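Side-chain contacts in enterotoxin-like toxin X (Staphylococcus aureus, PDB 5U75), which inhibits phagocytosis and killing by human neutrophils, binding their surface glycoproteins in a sialic acid-dependent manner: residues A[43-47]-A[48-52]; A[94-97]-A[98-102]. All coordinates share one frame; numbering follows the deposited sequence. Where two conformers were deposited one is given.

How the contacts relate
Contact 1 is the turn of residues 43-52. Contact 2 is one stretch of helix 92-104, the helix packed on the mixed sheet of the beta-grasp domain. Their centres lie 11 Å apart, and they touch. K43 NZ forms a salt bridge of 2.7 Å with E94 OE2, in one of two E94 conformers. The W50 ring lies on I98, with W50 CG 3.6 Å from I98 CG2, and meets the F101 ring edge-to-face. N45 packs on F101. The glycan lies nearer to contact 2. The R100 side chain is about 8 Å from the galactose, and that of D96 about 9 Å from the sialic acid. R100 is hydrogen-bonded to K135 O, and K135 lines the pocket.

Contact 1 of 2, residues A[43-47]-A[48-52]; sequences KSNKS and RNWVY
The chain turns back on itself between residues 43-47 and 48-52, and the CA atoms of N45 and W50 come within 5.3 Å. A type I' beta turn from K46 to N49 makes the reversal. S47 and R48, its two central residues, both have positive phi. N49 N donates to K46 O at 2.9 Å and closes the turn. N45 adds a second bond just outside the turn: N45 OD1 accepts from W50 N at 2.9 Å, with a near-straight N-H...O angle of 163°. W50 N stands above the carbonyl plane of the N45 amide. CG of N45 lies anti to the backbone N (chi1 -180°), which carries the amide over the start of the W50 side chain. The amide and indole planes are 23° apart. The indole lies flat under the chain from S44 to N45. N45 CA sits over its five-membered ring in a CH-pi contact, 3.8 Å from the centroid. S44 C is offset toward the rim, 3.4 Å from W50 CZ2. I40, on strand 39-40, touches the indole. R48 O accepts from both V51 N and Y52 N. A water bridges S47 O and N49 OD1, 2.9 Å from the latter.

Contact 2 of 2, residues A[94-97]-A[98-102]; sequences ELDH and IIRFA
D96 OD1 accepts two hydrogen bonds from the R100 guanidinium, one helical turn on. R100 NE is 2.7 Å from D96 OD1, and R100 NH2 is 2.9 Å from the same oxygen. Together they make a side-on salt bridge on one carboxylate oxygen. Both donors come from its syn side, but from opposite faces of the carboxylate plane. The oxygen sits at the guanidinium edge, near its plane, and the two flat groups stand almost perpendicular, 87° apart. The R100 chain is extended from CG to NE, and this carries the guanidinium to the acid. Three outside groups hold the pair further. D96 OD2 bonds to the Y35 hydroxyl, while R100 NH1 bonds to K135 O and Y109 OH.

Apolar side chains pack elsewhere along the helix. L95 CG lies 3.9 Å from I99 CD1, and the two side chains cross at a slant. L95 and I99 both touch strands 75-86, 118-123 and 151-160. E94 and I98 run side by side, with E94 CG 4.1 Å from I98 CD1 in one of the two E94 conformers. The first torsion of I98 sets CG1 beside the backbone N (chi1 -64°), 3.3 Å from E94 O. H97 NE2 bonds to K37 O.

Four i to i+4 backbone bonds join the segments, among them F101 N to H97 O at 2.9 Å. With the i to i+4 salt bridge of D96 and R100, they belong to the buried alpha-helix 92-104, whose L95 and I99 pack on the beta-grasp sheet.

Contact 1 of 2, residues A[43-47]-A[48-52]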
loop_
_atom_site.group_PDB
_atom_site.type_symbol
_atom_site.label_atom_id
_atom_site.label_comp_id
_atom_site.label_asym_id
_atom_site.label_seq_id
_atom_site.Cartn_x
_atom_site.Cartn_y
_atom_site.Cartn_z
ATOM N N LYS A 43 -2.685 -13.160 8.420
ATOM C CA LYS A 43 -1.373 -12.763 7.948
ATOM C C LYS A 43 -0.876 -11.640 8.802
ATOM O O LYS A 43 -1.668 -10.930 9.395
ATOM C CB LYS A 43 -1.442 -12.319 6.502
ATOM C CG LYS A 43 -1.786 -13.484 5.610
ATOM C CD LYS A 43 -1.608 -13.093 4.174
ATOM C CE LYS A 43 -1.720 -14.310 3.255
ATOM N NZ LYS A 43 -3.093 -14.873 3.112
ATOM N N SER A 44 0.435 -11.476 8.857
ATOM C CA SER A 44 1.007 -10.414 9.654
ATOM C C SER A 44 2.339 -9.971 9.117
ATOM O O SER A 44 3.003 -10.711 8.384
ATOM C CB SER A 44 1.161 -10.866 11.115
ATOM O OG SER A 44 2.029 -11.962 11.177
ATOM N N ASN A 45 2.719 -8.756 9.497
ATOM C CA ASN A 45 4.021 -8.214 9.196
ATOM C C ASN A 45 5.040 -8.907 10.103
ATOM O O ASN A 45 5.075 -8.643 11.294
ATOM C CB ASN A 45 4.035 -6.708 9.438
ATOM C CG ASN A 45 5.377 -6.064 9.138
ATOM O OD1 ASN A 45 6.109 -6.480 8.235
ATOM N ND2 ASN A 45 5.709 -5.034 9.908
ATOM N N LYS A 46 5.829 -9.801 9.540
ATOM C CA LYS A 46 6.902 -10.459 10.282
ATOM C C LYS A 46 8.195 -10.024 9.666
ATOM O O LYS A 46 8.275 -9.932 8.446
ATOM C CB LYS A 46 6.771 -11.967 10.157
ATOM C CG LYS A 46 5.533 -12.511 10.826
ATOM C CD LYS A 46 5.384 -13.992 10.539
ATOM C CE LYS A 46 3.998 -14.476 10.936
ATOM N NZ LYS A 46 3.804 -15.915 10.622
ATOM N N SER A 47 9.197 -9.737 10.491
ATOM C CA SER A 47 10.543 -9.418 10.012
ATOM C C SER A 47 10.527 -8.215 9.050
ATOM O O SER A 47 11.327 -8.176 8.137
ATOM C CB SER A 47 11.185 -10.614 9.265
ATOM O OG SER A 47 11.067 -11.837 9.949
ATOM N N ARG A 48 9.606 -7.267 9.234
ATOM C CA ARG A 48 9.483 -6.113 8.311
ATOM C C ARG A 48 9.210 -6.497 6.846
ATOM O O ARG A 48 9.472 -5.702 5.925
ATOM C CB ARG A 48 10.709 -5.201 8.409
ATOM C CG ARG A 48 10.989 -4.739 9.836
ATOM C CD ARG A 48 11.941 -3.555 9.857
ATOM N NE ARG A 48 13.302 -3.965 9.518
ATOM C CZ ARG A 48 14.238 -4.374 10.384
ATOM N NH1 ARG A 48 13.998 -4.434 11.695
ATOM N NH2 ARG A 48 15.441 -4.729 9.932
ATOM N N ASN A 49 8.639 -7.685 6.620
ATOM C CA ASN A 49 8.294 -8.096 5.264
ATOM C C ASN A 49 7.224 -7.232 4.579
ATOM O O ASN A 49 7.119 -7.253 3.371
ATOM C CB ASN A 49 7.818 -9.547 5.239
ATOM C CG ASN A 49 8.961 -10.527 5.233
ATOM O OD1 ASN A 49 10.097 -10.189 4.902
ATOM N ND2 ASN A 49 8.661 -11.751 5.591
ATOM N N TRP A 50 6.413 -6.519 5.348
ATOM C CA TRP A 50 5.415 -5.586 4.751
ATOM C C TRP A 50 5.972 -4.166 4.647
ATOM O O TRP A 50 5.204 -3.211 4.456
ATOM C CB TRP A 50 4.147 -5.549 5.589
ATOM C CG TRP A 50 3.321 -6.786 5.660
ATOM C CD1 TRP A 50 3.581 -8.020 5.126
ATOM C CD2 TRP A 50 2.061 -6.893 6.319
ATOM N NE1 TRP A 50 2.542 -8.874 5.411
ATOM C CE2 TRP A 50 1.607 -8.217 6.156
ATOM C CE3 TRP A 50 1.269 -5.988 7.044
ATOM C CZ2 TRP A 50 0.377 -8.660 6.679
ATOM C CZ3 TRP A 50 0.058 -6.429 7.571
ATOM C CH2 TRP A 50 -0.377 -7.754 7.381
ATOM N N VAL A 51 7.288 -3.999 4.775
ATOM C CA VAL A 51 7.908 -2.668 4.780
ATOM C C VAL A 51 9.068 -2.630 3.777
ATOM O O VAL A 51 9.057 -1.845 2.799
ATOM C CB VAL A 51 8.386 -2.274 6.214
ATOM C CG1 VAL A 51 9.141 -0.949 6.212
ATOM C CG2 VAL A 51 7.228 -2.224 7.203
ATOM N N TYR A 52 10.093 -3.453 4.016
ATOM C CA TYR A 52 11.293 -3.440 3.174
ATOM C C TYR A 52 12.215 -4.602 3.573
ATOM O O TYR A 52 12.502 -4.789 4.749
ATOM C CB TYR A 52 12.082 -2.104 3.295
ATOM C CG TYR A 52 13.327 -2.048 2.438
ATOM C CD1 TYR A 52 14.584 -2.485 2.929
ATOM C CD2 TYR A 52 13.273 -1.584 1.140
ATOM C CE1 TYR A 52 15.714 -2.451 2.124
ATOM C CE2 TYR A 52 14.391 -1.559 0.332
ATOM C CZ TYR A 52 15.611 -1.977 0.827
ATOM O OH TYR A 52 16.707 -1.946 0.001
HETATM O O HOH W 1 12.574 -9.450 6.266
HETATM O O HOH W 2 13.645 -6.976 6.268
#

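Contact 2 of 2, residues A[94-97]-A[98-102]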
loop_
_atom_site.group_PDB
_atom_site.type_symbol
_atom_site.label_atom_id
_atom_site.label_comp_id
_atom_site.label_asym_id
_atom_site.label_seq_id
_atom_site.Cartn_x
_atom_site.Cartn_y
_atom_site.Cartn_z
ATOM N N GLU A 94 -6.822 -8.071 1.252
ATOM C CA GLU A 94 -5.541 -8.391 1.855
ATOM C C GLU A 94 -4.377 -7.624 1.217
ATOM O O GLU A 94 -3.551 -7.044 1.902
ATOM C CB GLU A 94 -5.313 -9.885 1.712
ATOM C CG GLU A 94 -4.180 -10.416 2.535
ATOM C CD GLU A 94 -4.175 -11.919 2.516
ATOM O OE1 GLU A 94 -5.088 -12.554 3.086
ATOM O OE2 GLU A 94 -3.219 -12.458 1.933
ATOM N N LEU A 95 -4.326 -7.631 -0.107
ATOM C CA LEU A 95 -3.221 -6.974 -0.833
ATOM C C LEU A 95 -3.272 -5.452 -0.684
ATOM O O LEU A 95 -2.257 -4.802 -0.397
ATOM C CB LEU A 95 -3.279 -7.394 -2.304
ATOM C CG LEU A 95 -2.041 -7.172 -3.147
ATOM C CD1 LEU A 95 -0.816 -7.839 -2.508
ATOM C CD2 LEU A 95 -2.298 -7.705 -4.556
ATOM N N ASP A 96 -4.463 -4.889 -0.865
ATOM C CA ASP A 96 -4.719 -3.463 -0.532
ATOM C C ASP A 96 -4.224 -3.106 0.873
ATOM O O ASP A 96 -3.516 -2.118 1.077
ATOM C CB ASP A 96 -6.214 -3.151 -0.716
ATOM C CG ASP A 96 -6.592 -1.766 -0.242
ATOM O OD1 ASP A 96 -6.201 -0.753 -0.883
ATOM O OD2 ASP A 96 -7.278 -1.703 0.793
ATOM N N HIS A 97 -4.546 -3.944 1.850
ATOM C CA HIS A 97 -4.120 -3.705 3.211
ATOM C C HIS A 97 -2.617 -3.642 3.360
ATOM O O HIS A 97 -2.076 -2.678 3.899
ATOM C CB HIS A 97 -4.652 -4.758 4.198
ATOM C CG HIS A 97 -4.262 -4.455 5.598
ATOM N ND1 HIS A 97 -4.974 -3.578 6.383
ATOM C CD2 HIS A 97 -3.159 -4.790 6.307
ATOM C CE1 HIS A 97 -4.358 -3.430 7.540
ATOM N NE2 HIS A 97 -3.246 -4.147 7.514
ATOM N N ILE A 98 -1.954 -4.692 2.889
ATOM C CA ILE A 98 -0.505 -4.813 3.058
ATOM C C ILE A 98 0.227 -3.697 2.306
ATOM O O ILE A 98 1.177 -3.110 2.826
ATOM C CB ILE A 98 -0.012 -6.210 2.608
ATOM C CG1 ILE A 98 -0.630 -7.287 3.519
ATOM C CG2 ILE A 98 1.512 -6.278 2.615
ATOM C CD1 ILE A 98 -0.450 -8.705 3.023
ATOM N N ILE A 99 -0.242 -3.388 1.098
ATOM C CA ILE A 99 0.338 -2.298 0.333
ATOM C C ILE A 99 0.215 -0.973 1.073
ATOM O O ILE A 99 1.208 -0.256 1.199
ATOM C CB ILE A 99 -0.262 -2.199 -1.078
ATOM C CG1 ILE A 99 0.235 -3.379 -1.910
ATOM C CG2 ILE A 99 0.118 -0.877 -1.751
ATOM C CD1 ILE A 99 -0.552 -3.600 -3.184
ATOM N N ARG A 100 -0.970 -0.638 1.563
ATOM C CA ARG A 100 -1.127 0.651 2.259
ATOM C C ARG A 100 -0.347 0.686 3.564
ATOM O O ARG A 100 0.203 1.731 3.924
ATOM C CB ARG A 100 -2.597 1.010 2.459
ATOM C CG ARG A 100 -3.359 1.104 1.166
ATOM C CD ARG A 100 -4.576 2.003 1.259
ATOM N NE ARG A 100 -5.569 1.647 0.275
ATOM C CZ ARG A 100 -6.628 2.376 -0.076
ATOM N NH1 ARG A 100 -6.830 3.586 0.428
ATOM N NH2 ARG A 100 -7.477 1.886 -0.966
ATOM N N PHE A 101 -0.240 -0.460 4.257
ATOM C CA PHE A 101 0.639 -0.564 5.421
ATOM C C PHE A 101 2.088 -0.150 5.101
ATOM O O PHE A 101 2.706 0.625 5.843
ATOM C CB PHE A 101 0.602 -1.997 5.982
ATOM C CG PHE A 101 1.438 -2.188 7.205
ATOM C CD1 PHE A 101 2.798 -2.488 7.103
ATOM C CD2 PHE A 101 0.869 -2.086 8.478
ATOM C CE1 PHE A 101 3.578 -2.681 8.242
ATOM C CE2 PHE A 101 1.644 -2.285 9.612
ATOM C CZ PHE A 101 2.994 -2.584 9.500
ATOM N N ALA A 102 2.603 -0.635 3.969
ATOM C CA ALA A 102 3.942 -0.261 3.491
ATOM C C ALA A 102 4.067 1.245 3.212
ATOM O O ALA A 102 5.099 1.861 3.516
ATOM C CB ALA A 102 4.297 -1.065 2.266
#